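Local coordinates for high affinity transport system protein p37 (Mycoplasma hyorhinis, PDB 3EKI), which binds thiamine diphosphate as the extracytoplasmic lipoprotein of a high-affinity transport system, probably one that takes up thiamine compounds, at residues A[183-187]-A[188-192]; A[75-78]-A[79-83]; A[386-390]-A[391-395]; A[86-89]-A[90-93]; A[239-242]-A[243-246]. All coordinates share one frame; numbering follows the deposited sequence.

How the contacts relate
All five contacts are local, each within one continuous run of a chain with the periplasmic-binding-protein type of fold, and none touches the bound thiamine diphosphate. Ile394 of contact 3 lies about 11 Å and Tyr187 of contact 1 about 13 Å from the ligand, measured from their side chains; that of Ala188 in contact 1 is about 8 Å from a bound calcium ion. Contacts 2 and 4 adjoin, on helix 64-85 and in the loop after it, with centres about 13 Å apart. Contact 1 lies across the chain's centre from contacts 3 and 4, and contact 5 from contacts 2 and 4. Contacts 4 and 5 are farthest apart, their centres about 63 Å from each other.

Contact 1: A[183-187]-A[188-192]; sequences VETPY and ASWTD
A 3-10 turn at 187-189, just after helix 170-184, folds the indole of Trp190 back over the backbone of Tyr187. CA of Tyr187 sits over one face of the indole, 3.5 Å from the centroid of the Trp190 five-membered ring, in a CH-pi contact. The phenol ring follows it with an edge: CD2 of Tyr187 comes to 3.7 Å from CE3 of Trp190, and the planes of the two six-membered rings meet at 66° in a T-shaped pair. CG of Tyr187 stands anti to the backbone N (chi1 171°) and beside the carbonyl carbon, from where the CD2 edge is presented to the indole face. The indole N-H is used as well: NE1 of Trp190 donates to the carbonyl oxygen of Thr185 at 3.1 Å, from above the carbonyl plane. CG2 of Thr185 lies near the same nitrogen. Outside the turn, Tyr187 OH bonds to Thr315 O, the phenol meets the ring of Phe324, and the indole is stacked on His195 and meets Tyr202. Two backbone bonds close the turn, Ser189 N to Pro186 O at 2.9 Å and Trp190 N to Tyr187 O at 3.0 Å. These consecutive i to i+3 bonds are those of a 3-10 turn following a helix, and the Trp190-Thr185 bond is an extra tie across it.

Contact 2: A[75-78]-A[79-83]; sequences NFKK and EFNKL
Glu79, Lys78 and Lys77 meet their partners one turn away on helix 64-85, which is alpha-helical here, with i to i+4 backbone bonds across the contact. Glu79 N donates to Asn75 O at 3.1 Å, and the CB of Glu79 rests against the same oxygen. With CG anti to the backbone N and the chain bent at chi2 (63°), the carboxylate of Glu79 curls away from residues 75-78. There OE2 accepts from Asn366 ND2 of helix 354-369, while Lys82 NZ makes only a long salt bridge to it, at 3.7 Å. Lys78 contributes through its backbone: its carbonyl O accepts from Lys82 N at 3.1 Å, and CB of Lys82 lies 3.4 Å from that oxygen. The lysine chain itself, kinked at chi2 and chi3, turns away on the exposed side. Lys77 holds the more elaborate spot, since its O takes the amide N of Asn81 at 3.0 Å and, weakly, ND2 of the same residue. The principal acceptor of Asn81 ND2 is Val96 O, a bond that ties the helix to the loop before strand 97-103. The buried side is carried by Phe76 and Phe80, whose rings pack on helix 354-369 and on Phe98. Phe76 O accepts Phe80 N at 2.8 Å, nearly straight down its carbonyl bond. On the polar flank the aliphatic stem of Lys77 crosses the asparagine at a slant, CG of Lys77 standing 3.6 Å from ND2 of Asn81.

Contact 3: A[386-390]-A[391-395]; sequences KIDNF and QKEIV
The ring of Phe390 lies in the hollow between Ile394 and Val395, at the first turn of helix 390-402. Its CD1 sits 3.6 Å from CG1 of Ile394, and on the other flank CE2 reaches CG2 of Val395 at 3.5 Å, so the two branched residues straddle the ring. The anti torsion of Phe390 (chi1 -180°) sets CG beside the carbonyl carbon, which brings the ring up to both. The same CG1 of Ile394 also meets CD1 of Ile387, which crosses it at about a right angle, 4.0 Å away. The polar half of the turn is a cap. Asn389 is the N-cap, its OD1 accepting Lys392 N at 3.1 Å, while the chain of Lys392 passes the amide obliquely, CE of Lys392 3.4 Å from ND2 of Asn389. Glu393 reaches back in return: its OE2 takes both Asp388 N, by the syn lone pair, and Asn389 N, nearly along the C-O axis, at 2.9 and 3.1 Å. Two N-H groups thus fix this carboxylate. Phe390 O is shared too, by Ile394 N and Val395 N, and the latter bond, at 3.1 Å in the carbonyl plane, makes a wider pi-type turn. In the fold, Phe390 packs on Leu130, Val131 and Leu134 of helix 127-136, while Ile387 and Ile394 lie against Val345 of strand 345-349 and Glu146 of strand 141-152.

Contact 4: A[86-89]-A[90-93]; sequences ANDK and TKNF
Lys91 puts CG between its backbone N and carbonyl carbon (chi1 65°) and then runs fully extended, while Asp88 turns CG anti to the carbonyl carbon, beside its backbone N (chi1 -78°); the two side chains therefore lie side by side and point the same way. Their ends meet in a salt bridge, NZ of Lys91 standing 3.1 Å from OD1 of Asp88 and coming from above the carboxylate plane. The aliphatic part of Lys91 follows the aspartate, its CE 3.6 Å from OD1 of Asp88. Both residues sit in an exposed loop between helix 64-85 and strand 97-103, where the chain makes a type I beta turn from Thr90 to Phe93. Asn87 O accepts Thr90 N at 3.0 Å and, weakly, Lys91 N. A water ties the loop across: it donates to Asp88 O at 2.9 Å and accepts from Asn92 N at 2.8 Å. Thr90 is buried and joins the loop to its surroundings, its OG1 bonded to Lys84 O and its side chain on Leu355 and Leu359 of helix 354-369. Asn87 ND2 bonds back to Leu83 O in the last turn of helix 64-85. At the far end, CE2 of Phe93 approaches the carbonyl O of Lys89 obliquely at 3.7 Å, and the Phe93 ring is stacked on Trp42.

Contact 5: A[239-242]-A[243-246]; sequences DWNT and FRNF
Asn241 OD1 is gripped by two groups from the next turn of helix 240-245: NH1 of Arg244 donates to it at 2.8 Å, and ND2 of Asn245 adds a weak bond at 3.2 Å. The amide oxygen meets the guanidinium at its edge, close to its plane, and the amide and guanidinium planes stand 70° apart. The same NH1 of Arg244 also donates to OD1 of Asn245, so the polar ends of Asn241, Arg244 and Asn245 are knit together along this short helix. Its start is capped by Asp239, the N-cap residue, whose OD1 takes Thr242 N at 3.2 Å and whose OD2 takes the hydroxyl of Thr242; two bonds hold that carboxylate against the helix end. Arg244 is buried, and it leans on Trp240. Its CB stands over one face of the indole, 3.9 Å from the centroid of the Trp240 six-membered ring, a CH-pi contact, and the chain then bends at chi2 (-122°) and chi3 so that the guanidinium comes near Trp240 NE1, its plane 73° from that of the ring. There Asp280 joins them, in a salt bridge to Arg244 NE and a hydrogen bond with Trp240 NE1. Beyond the tryptophan, CZ3 of Trp240 touches CD1 of Phe243 at 3.8 Å, and the phenylalanine goes on to Ile231 of helix 225-236 and Ile304 of strand 304-308. Phe246 runs beside Thr242, its CD2 only 3.0 Å from the carbonyl O of Thr242 and its CE2 3.8 Å from CG2 of Thr242.

Contact 1: A[183-187]-A[188-192]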
# COMPACT_ATOMS: atom_id res chain seq x y z
N VAL A 183 -20.73 1.08 -5.62
CA VAL A 183 -21.98 1.82 -5.43
C VAL A 183 -23.16 1.16 -6.15
O VAL A 183 -24.17 0.87 -5.51
CB VAL A 183 -21.79 3.27 -5.90
CG1 VAL A 183 -23.09 4.05 -5.77
CG2 VAL A 183 -20.67 3.95 -5.12
N GLU A 184 -23.02 0.91 -7.45
CA GLU A 184 -24.14 0.33 -8.21
C GLU A 184 -24.56 -1.03 -7.68
O GLU A 184 -25.73 -1.33 -7.53
CB GLU A 184 -23.80 0.17 -9.69
CG GLU A 184 -24.95 -0.45 -10.48
CD GLU A 184 -24.72 -0.41 -11.98
OE1 GLU A 184 -23.62 -0.01 -12.41
OE2 GLU A 184 -25.67 -0.77 -12.72
N THR A 185 -23.60 -1.90 -7.41
CA THR A 185 -23.80 -3.12 -6.62
C THR A 185 -23.35 -2.79 -5.21
O THR A 185 -22.12 -2.83 -4.95
CB THR A 185 -23.01 -4.30 -7.22
OG1 THR A 185 -23.54 -4.63 -8.50
CG2 THR A 185 -23.13 -5.54 -6.35
N PRO A 186 -24.23 -2.40 -4.31
CA PRO A 186 -23.80 -1.78 -3.05
C PRO A 186 -22.92 -2.69 -2.20
O PRO A 186 -23.27 -3.82 -1.89
CB PRO A 186 -25.10 -1.50 -2.30
CG PRO A 186 -26.23 -1.78 -3.21
CD PRO A 186 -25.71 -2.47 -4.42
N TYR A 187 -21.74 -2.19 -1.78
CA TYR A 187 -20.85 -2.93 -0.91
C TYR A 187 -21.51 -3.55 0.31
O TYR A 187 -21.20 -4.69 0.69
CB TYR A 187 -19.74 -1.95 -0.50
CG TYR A 187 -18.78 -2.40 0.58
CD1 TYR A 187 -18.97 -1.97 1.89
CD2 TYR A 187 -17.71 -3.23 0.28
CE1 TYR A 187 -18.09 -2.37 2.90
CE2 TYR A 187 -16.84 -3.62 1.29
CZ TYR A 187 -17.04 -3.20 2.58
OH TYR A 187 -16.18 -3.56 3.62
N ALA A 188 -22.45 -2.86 0.95
CA ALA A 188 -23.14 -3.34 2.14
C ALA A 188 -23.91 -4.63 1.89
O ALA A 188 -24.25 -5.35 2.84
CB ALA A 188 -24.11 -2.29 2.66
N SER A 189 -24.19 -4.94 0.63
CA SER A 189 -24.98 -6.15 0.35
C SER A 189 -24.13 -7.22 -0.31
O SER A 189 -24.61 -8.31 -0.62
CB SER A 189 -26.22 -5.78 -0.47
OG SER A 189 -27.16 -5.15 0.42
N TRP A 190 -22.83 -6.95 -0.50
CA TRP A 190 -21.93 -7.99 -0.97
C TRP A 190 -21.95 -9.18 -0.00
O TRP A 190 -22.14 -8.94 1.18
CB TRP A 190 -20.49 -7.51 -1.02
CG TRP A 190 -20.17 -6.48 -2.06
CD1 TRP A 190 -21.03 -5.82 -2.89
CD2 TRP A 190 -18.86 -6.00 -2.37
NE1 TRP A 190 -20.31 -4.97 -3.68
CE2 TRP A 190 -18.98 -5.06 -3.39
CE3 TRP A 190 -17.57 -6.29 -1.88
CZ2 TRP A 190 -17.89 -4.38 -3.94
CZ3 TRP A 190 -16.50 -5.62 -2.43
CH2 TRP A 190 -16.66 -4.68 -3.45
N THR A 191 -21.75 -10.37 -0.57
CA THR A 191 -21.67 -11.53 0.32
C THR A 191 -20.30 -12.19 0.12
O THR A 191 -19.63 -12.00 -0.87
CB THR A 191 -22.79 -12.56 0.10
OG1 THR A 191 -22.58 -13.25 -1.13
CG2 THR A 191 -24.16 -11.87 -0.01
N ASP A 192 -19.94 -12.96 1.15
CA ASP A 192 -18.69 -13.69 1.05
C ASP A 192 -18.67 -14.54 -0.19
O ASP A 192 -17.67 -14.66 -0.88
CB ASP A 192 -18.50 -14.58 2.28
CG ASP A 192 -18.28 -13.80 3.55
OD1 ASP A 192 -18.20 -12.56 3.43
OD2 ASP A 192 -18.20 -14.43 4.62

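Contact 2: A[75-78]-A[79-83]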
# COMPACT_ATOMS: atom_id res chain seq x y z
N ASN A 75 9.61 -22.91 4.48
CA ASN A 75 9.70 -22.99 3.04
C ASN A 75 10.83 -22.13 2.48
O ASN A 75 11.50 -22.50 1.51
CB ASN A 75 8.37 -22.50 2.45
CG ASN A 75 7.25 -23.49 2.64
OD1 ASN A 75 7.45 -24.62 3.07
ND2 ASN A 75 6.02 -23.08 2.32
N PHE A 76 11.04 -20.98 3.10
CA PHE A 76 12.07 -20.05 2.68
C PHE A 76 13.47 -20.63 2.88
O PHE A 76 14.30 -20.62 1.98
CB PHE A 76 11.98 -18.72 3.46
CG PHE A 76 12.57 -17.55 2.70
CD1 PHE A 76 13.93 -17.34 2.65
CD2 PHE A 76 11.74 -16.67 2.03
CE1 PHE A 76 14.48 -16.31 1.92
CE2 PHE A 76 12.29 -15.66 1.28
CZ PHE A 76 13.65 -15.46 1.22
N LYS A 77 13.65 -21.14 4.10
CA LYS A 77 14.96 -21.76 4.39
C LYS A 77 15.28 -22.90 3.45
O LYS A 77 16.41 -23.05 2.97
CB LYS A 77 14.95 -22.23 5.84
CG LYS A 77 16.16 -22.97 6.33
CD LYS A 77 16.06 -23.36 7.80
CE LYS A 77 15.09 -24.52 8.00
NZ LYS A 77 15.09 -25.03 9.40
N LYS A 78 14.29 -23.76 3.17
CA LYS A 78 14.58 -24.88 2.28
C LYS A 78 14.91 -24.46 0.86
O LYS A 78 15.84 -24.96 0.22
CB LYS A 78 13.41 -25.87 2.29
CG LYS A 78 13.05 -26.48 3.60
CD LYS A 78 14.22 -27.15 4.30
CE LYS A 78 14.59 -28.45 3.59
NZ LYS A 78 15.68 -29.18 4.32
N GLU A 79 14.17 -23.54 0.25
CA GLU A 79 14.46 -23.08 -1.09
C GLU A 79 15.76 -22.29 -1.16
O GLU A 79 16.53 -22.48 -2.09
CB GLU A 79 13.29 -22.22 -1.61
CG GLU A 79 13.48 -21.60 -2.98
CD GLU A 79 13.60 -22.57 -4.13
OE1 GLU A 79 13.10 -23.70 -3.98
OE2 GLU A 79 14.18 -22.26 -5.19
N PHE A 80 15.96 -21.43 -0.16
CA PHE A 80 17.19 -20.64 -0.13
C PHE A 80 18.39 -21.60 -0.17
O PHE A 80 19.32 -21.32 -0.90
CB PHE A 80 17.28 -19.69 1.06
CG PHE A 80 18.63 -19.01 1.22
CD1 PHE A 80 19.69 -19.56 1.95
CD2 PHE A 80 18.85 -17.78 0.62
CE1 PHE A 80 20.91 -18.96 2.03
CE2 PHE A 80 20.05 -17.12 0.74
CZ PHE A 80 21.06 -17.72 1.46
N ASN A 81 18.37 -22.56 0.75
CA ASN A 81 19.64 -23.33 0.86
C ASN A 81 19.81 -24.24 -0.33
O ASN A 81 20.93 -24.57 -0.74
CB ASN A 81 19.71 -24.06 2.20
CG ASN A 81 20.06 -23.11 3.32
OD1 ASN A 81 21.11 -22.49 3.40
ND2 ASN A 81 19.13 -22.92 4.26
N LYS A 82 18.69 -24.65 -0.94
CA LYS A 82 18.82 -25.40 -2.20
C LYS A 82 19.51 -24.59 -3.26
O LYS A 82 20.43 -25.04 -3.94
CB LYS A 82 17.42 -25.86 -2.63
CG LYS A 82 17.42 -26.68 -3.91
CD LYS A 82 16.11 -26.49 -4.67
CE LYS A 82 16.30 -26.48 -6.18
NZ LYS A 82 15.83 -25.20 -6.79
N LEU A 83 19.08 -23.34 -3.46
CA LEU A 83 19.72 -22.46 -4.43
C LEU A 83 21.18 -22.21 -4.12
O LEU A 83 22.05 -22.23 -4.98
CB LEU A 83 19.01 -21.10 -4.44
CG LEU A 83 17.60 -21.03 -5.00
CD1 LEU A 83 17.20 -19.56 -5.05
CD2 LEU A 83 17.52 -21.66 -6.37

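Contact 3: A[386-390]-A[391-395]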
# COMPACT_ATOMS: atom_id res chain seq x y z
N LYS A 386 13.30 -8.64 -8.79
CA LYS A 386 14.54 -8.04 -8.38
C LYS A 386 14.56 -6.56 -8.73
O LYS A 386 14.12 -6.21 -9.83
CB LYS A 386 15.70 -8.71 -9.12
CG LYS A 386 17.10 -8.23 -8.74
CD LYS A 386 18.14 -8.76 -9.71
CE LYS A 386 19.56 -8.35 -9.33
NZ LYS A 386 20.57 -8.94 -10.26
N ILE A 387 15.07 -5.70 -7.84
CA ILE A 387 15.31 -4.33 -8.28
C ILE A 387 16.66 -4.23 -8.98
O ILE A 387 17.66 -4.56 -8.35
CB ILE A 387 15.22 -3.34 -7.12
CG1 ILE A 387 13.81 -3.39 -6.54
CG2 ILE A 387 15.67 -1.96 -7.54
CD1 ILE A 387 13.46 -2.45 -5.44
N ASP A 388 16.63 -3.82 -10.24
CA ASP A 388 17.86 -3.73 -11.02
C ASP A 388 18.44 -2.32 -10.96
O ASP A 388 19.65 -2.13 -11.10
CB ASP A 388 17.54 -4.15 -12.46
CG ASP A 388 16.93 -5.53 -12.57
OD1 ASP A 388 17.58 -6.52 -12.18
OD2 ASP A 388 15.78 -5.66 -13.05
N ASN A 389 17.57 -1.33 -10.74
CA ASN A 389 17.93 0.08 -10.71
C ASN A 389 16.92 0.84 -9.84
O ASN A 389 15.84 1.16 -10.36
CB ASN A 389 17.92 0.66 -12.12
CG ASN A 389 18.48 2.07 -12.15
OD1 ASN A 389 18.37 2.83 -11.18
ND2 ASN A 389 19.09 2.42 -13.28
N PHE A 390 17.29 1.08 -8.61
CA PHE A 390 16.35 1.68 -7.67
C PHE A 390 15.96 3.09 -8.10
O PHE A 390 14.79 3.45 -7.98
CB PHE A 390 16.96 1.72 -6.29
CG PHE A 390 16.09 2.33 -5.20
CD1 PHE A 390 15.01 1.62 -4.73
CD2 PHE A 390 16.34 3.57 -4.66
CE1 PHE A 390 14.21 2.11 -3.72
CE2 PHE A 390 15.55 4.09 -3.65
CZ PHE A 390 14.47 3.36 -3.18
N GLN A 391 16.92 3.86 -8.58
CA GLN A 391 16.56 5.22 -8.99
C GLN A 391 15.51 5.26 -10.08
O GLN A 391 14.55 6.05 -10.07
CB GLN A 391 17.82 5.98 -9.43
CG GLN A 391 17.43 7.35 -9.98
CD GLN A 391 17.13 8.33 -8.85
OE1 GLN A 391 17.44 8.07 -7.68
NE2 GLN A 391 16.53 9.46 -9.23
N LYS A 392 15.67 4.41 -11.08
CA LYS A 392 14.76 4.34 -12.22
C LYS A 392 13.42 3.68 -11.93
O LYS A 392 12.35 4.16 -12.30
CB LYS A 392 15.46 3.55 -13.32
CG LYS A 392 14.74 3.42 -14.64
CD LYS A 392 15.67 3.18 -15.82
CE LYS A 392 17.08 3.74 -15.65
NZ LYS A 392 17.87 3.73 -16.92
N GLU A 393 13.48 2.54 -11.23
CA GLU A 393 12.32 1.73 -11.04
C GLU A 393 11.45 2.18 -9.87
O GLU A 393 10.30 1.89 -9.83
CB GLU A 393 12.77 0.29 -10.78
CG GLU A 393 13.22 -0.44 -12.02
CD GLU A 393 13.57 -1.84 -11.69
OE1 GLU A 393 12.72 -2.69 -11.87
OE2 GLU A 393 14.60 -1.98 -11.11
N ILE A 394 12.04 2.87 -8.92
CA ILE A 394 11.29 3.28 -7.74
C ILE A 394 11.28 4.80 -7.57
O ILE A 394 10.27 5.35 -7.46
CB ILE A 394 11.82 2.64 -6.42
CG1 ILE A 394 11.99 1.14 -6.57
CG2 ILE A 394 10.90 2.91 -5.24
CD1 ILE A 394 10.77 0.45 -6.78
N VAL A 395 12.46 5.39 -7.48
CA VAL A 395 12.53 6.80 -7.16
C VAL A 395 11.85 7.66 -8.24
O VAL A 395 11.07 8.48 -7.95
CB VAL A 395 14.00 7.36 -6.96
CG1 VAL A 395 13.97 8.83 -6.77
CG2 VAL A 395 14.66 6.69 -5.82
O HOH W 1 12.94 -5.45 -12.00

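Contact 4: A[86-89]-A[90-93]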
# COMPACT_ATOMS: atom_id res chain seq x y z
N ALA A 86 23.38 -25.35 -4.77
CA ALA A 86 23.43 -25.78 -6.16
C ALA A 86 24.43 -24.98 -6.99
O ALA A 86 24.57 -25.29 -8.17
CB ALA A 86 22.06 -25.64 -6.77
N ASN A 87 25.10 -23.99 -6.42
CA ASN A 87 25.94 -23.03 -7.11
C ASN A 87 27.32 -22.94 -6.47
O ASN A 87 27.39 -22.69 -5.28
CB ASN A 87 25.22 -21.66 -7.07
CG ASN A 87 24.06 -21.73 -8.06
OD1 ASN A 87 24.40 -21.89 -9.22
ND2 ASN A 87 22.81 -21.65 -7.65
N ASP A 88 28.38 -23.14 -7.23
CA ASP A 88 29.74 -23.10 -6.73
C ASP A 88 30.09 -21.81 -6.01
O ASP A 88 30.81 -21.75 -5.01
CB ASP A 88 30.69 -23.28 -7.92
CG ASP A 88 30.81 -24.72 -8.40
OD1 ASP A 88 30.11 -25.59 -7.85
OD2 ASP A 88 31.63 -24.96 -9.31
N LYS A 89 29.52 -20.72 -6.54
CA LYS A 89 29.82 -19.44 -5.94
C LYS A 89 29.41 -19.40 -4.48
O LYS A 89 30.00 -18.64 -3.71
CB LYS A 89 29.10 -18.29 -6.68
CG LYS A 89 29.39 -18.23 -8.16
CD LYS A 89 28.51 -17.18 -8.83
CE LYS A 89 28.42 -17.44 -10.33
NZ LYS A 89 28.78 -16.21 -11.09
N THR A 90 28.40 -20.17 -4.08
CA THR A 90 27.90 -19.99 -2.71
C THR A 90 27.80 -21.27 -1.87
O THR A 90 27.48 -21.16 -0.69
CB THR A 90 26.50 -19.35 -2.75
OG1 THR A 90 25.71 -20.00 -3.74
CG2 THR A 90 26.60 -17.88 -3.16
N LYS A 91 28.06 -22.43 -2.44
CA LYS A 91 27.82 -23.70 -1.77
C LYS A 91 28.73 -23.94 -0.59
O LYS A 91 28.33 -24.71 0.29
CB LYS A 91 27.95 -24.88 -2.74
CG LYS A 91 29.34 -25.08 -3.30
CD LYS A 91 29.37 -26.29 -4.23
CE LYS A 91 30.82 -26.71 -4.49
NZ LYS A 91 30.92 -27.63 -5.67
N ASN A 92 29.87 -23.28 -0.55
CA ASN A 92 30.79 -23.45 0.58
C ASN A 92 30.56 -22.54 1.76
O ASN A 92 31.18 -22.67 2.82
CB ASN A 92 32.23 -23.29 0.05
CG ASN A 92 32.53 -24.39 -0.96
OD1 ASN A 92 32.26 -25.57 -0.71
ND2 ASN A 92 33.07 -24.02 -2.11
N PHE A 93 29.65 -21.55 1.69
CA PHE A 93 29.34 -20.74 2.87
C PHE A 93 28.48 -21.56 3.85
O PHE A 93 27.99 -22.62 3.42
CB PHE A 93 28.56 -19.47 2.49
CG PHE A 93 29.30 -18.40 1.70
CD1 PHE A 93 30.20 -17.55 2.33
CD2 PHE A 93 29.10 -18.23 0.35
CE1 PHE A 93 30.88 -16.57 1.65
CE2 PHE A 93 29.77 -17.23 -0.33
CZ PHE A 93 30.66 -16.38 0.31
O HOH W 2 31.14 -21.34 -2.14

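Contact 5: A[239-242]-A[243-246]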
# COMPACT_ATOMS: atom_id res chain seq x y z
N ASP A 239 -13.29 25.53 -6.97
CA ASP A 239 -13.57 26.32 -5.78
C ASP A 239 -13.08 25.53 -4.56
O ASP A 239 -13.78 24.78 -3.91
CB ASP A 239 -15.04 26.66 -5.69
CG ASP A 239 -15.41 27.48 -4.48
OD1 ASP A 239 -14.53 27.85 -3.67
OD2 ASP A 239 -16.64 27.76 -4.37
N TRP A 240 -11.78 25.76 -4.34
CA TRP A 240 -11.06 25.07 -3.28
C TRP A 240 -11.67 25.37 -1.93
O TRP A 240 -11.89 24.48 -1.12
CB TRP A 240 -9.56 25.44 -3.31
CG TRP A 240 -8.84 24.89 -2.10
CD1 TRP A 240 -8.25 25.64 -1.13
CD2 TRP A 240 -8.64 23.51 -1.75
NE1 TRP A 240 -7.69 24.82 -0.19
CE2 TRP A 240 -7.91 23.52 -0.54
CE3 TRP A 240 -8.99 22.28 -2.30
CZ2 TRP A 240 -7.55 22.32 0.09
CZ3 TRP A 240 -8.63 21.11 -1.67
CH2 TRP A 240 -7.90 21.13 -0.47
N ASN A 241 -11.94 26.63 -1.60
CA ASN A 241 -12.50 26.98 -0.31
C ASN A 241 -13.77 26.21 -0.02
O ASN A 241 -13.92 25.62 1.05
CB ASN A 241 -12.79 28.48 -0.30
CG ASN A 241 -13.33 28.90 1.06
OD1 ASN A 241 -12.70 28.60 2.08
ND2 ASN A 241 -14.45 29.59 1.10
N THR A 242 -14.66 26.18 -1.00
CA THR A 242 -15.92 25.47 -0.81
C THR A 242 -15.72 23.97 -0.70
O THR A 242 -16.33 23.32 0.17
CB THR A 242 -16.89 25.78 -1.97
OG1 THR A 242 -17.16 27.20 -1.95
CG2 THR A 242 -18.18 25.03 -1.77
N PHE A 243 -14.83 23.48 -1.57
CA PHE A 243 -14.53 22.05 -1.56
C PHE A 243 -13.95 21.60 -0.21
O PHE A 243 -14.46 20.73 0.50
CB PHE A 243 -13.57 21.72 -2.69
CG PHE A 243 -13.25 20.25 -2.83
CD1 PHE A 243 -12.13 19.71 -2.23
CD2 PHE A 243 -14.08 19.42 -3.58
CE1 PHE A 243 -11.86 18.37 -2.42
CE2 PHE A 243 -13.81 18.08 -3.75
CZ PHE A 243 -12.70 17.55 -3.14
N ARG A 244 -12.87 22.27 0.16
CA ARG A 244 -12.19 22.00 1.42
C ARG A 244 -13.12 22.08 2.63
O ARG A 244 -13.03 21.25 3.54
CB ARG A 244 -11.01 22.97 1.60
CG ARG A 244 -10.18 22.70 2.84
CD ARG A 244 -10.12 23.92 3.75
NE ARG A 244 -9.33 24.99 3.16
CZ ARG A 244 -9.82 26.18 2.82
NH1 ARG A 244 -11.10 26.46 3.01
NH2 ARG A 244 -9.02 27.10 2.29
N ASN A 245 -14.01 23.07 2.66
CA ASN A 245 -14.87 23.26 3.82
C ASN A 245 -15.90 22.16 3.99
O ASN A 245 -16.53 22.09 5.04
CB ASN A 245 -15.56 24.62 3.73
CG ASN A 245 -14.58 25.76 4.01
OD1 ASN A 245 -13.48 25.57 4.50
ND2 ASN A 245 -14.98 26.98 3.71
N PHE A 246 -16.07 21.27 3.01
CA PHE A 246 -16.92 20.09 3.20
C PHE A 246 -16.28 19.12 4.18
O PHE A 246 -16.94 18.22 4.70
CB PHE A 246 -17.23 19.41 1.87
CG PHE A 246 -18.34 20.14 1.10
CD1 PHE A 246 -19.65 20.02 1.56
CD2 PHE A 246 -18.05 20.88 -0.01
CE1 PHE A 246 -20.67 20.66 0.87
CE2 PHE A 246 -19.06 21.52 -0.70
CZ PHE A 246 -20.35 21.41 -0.25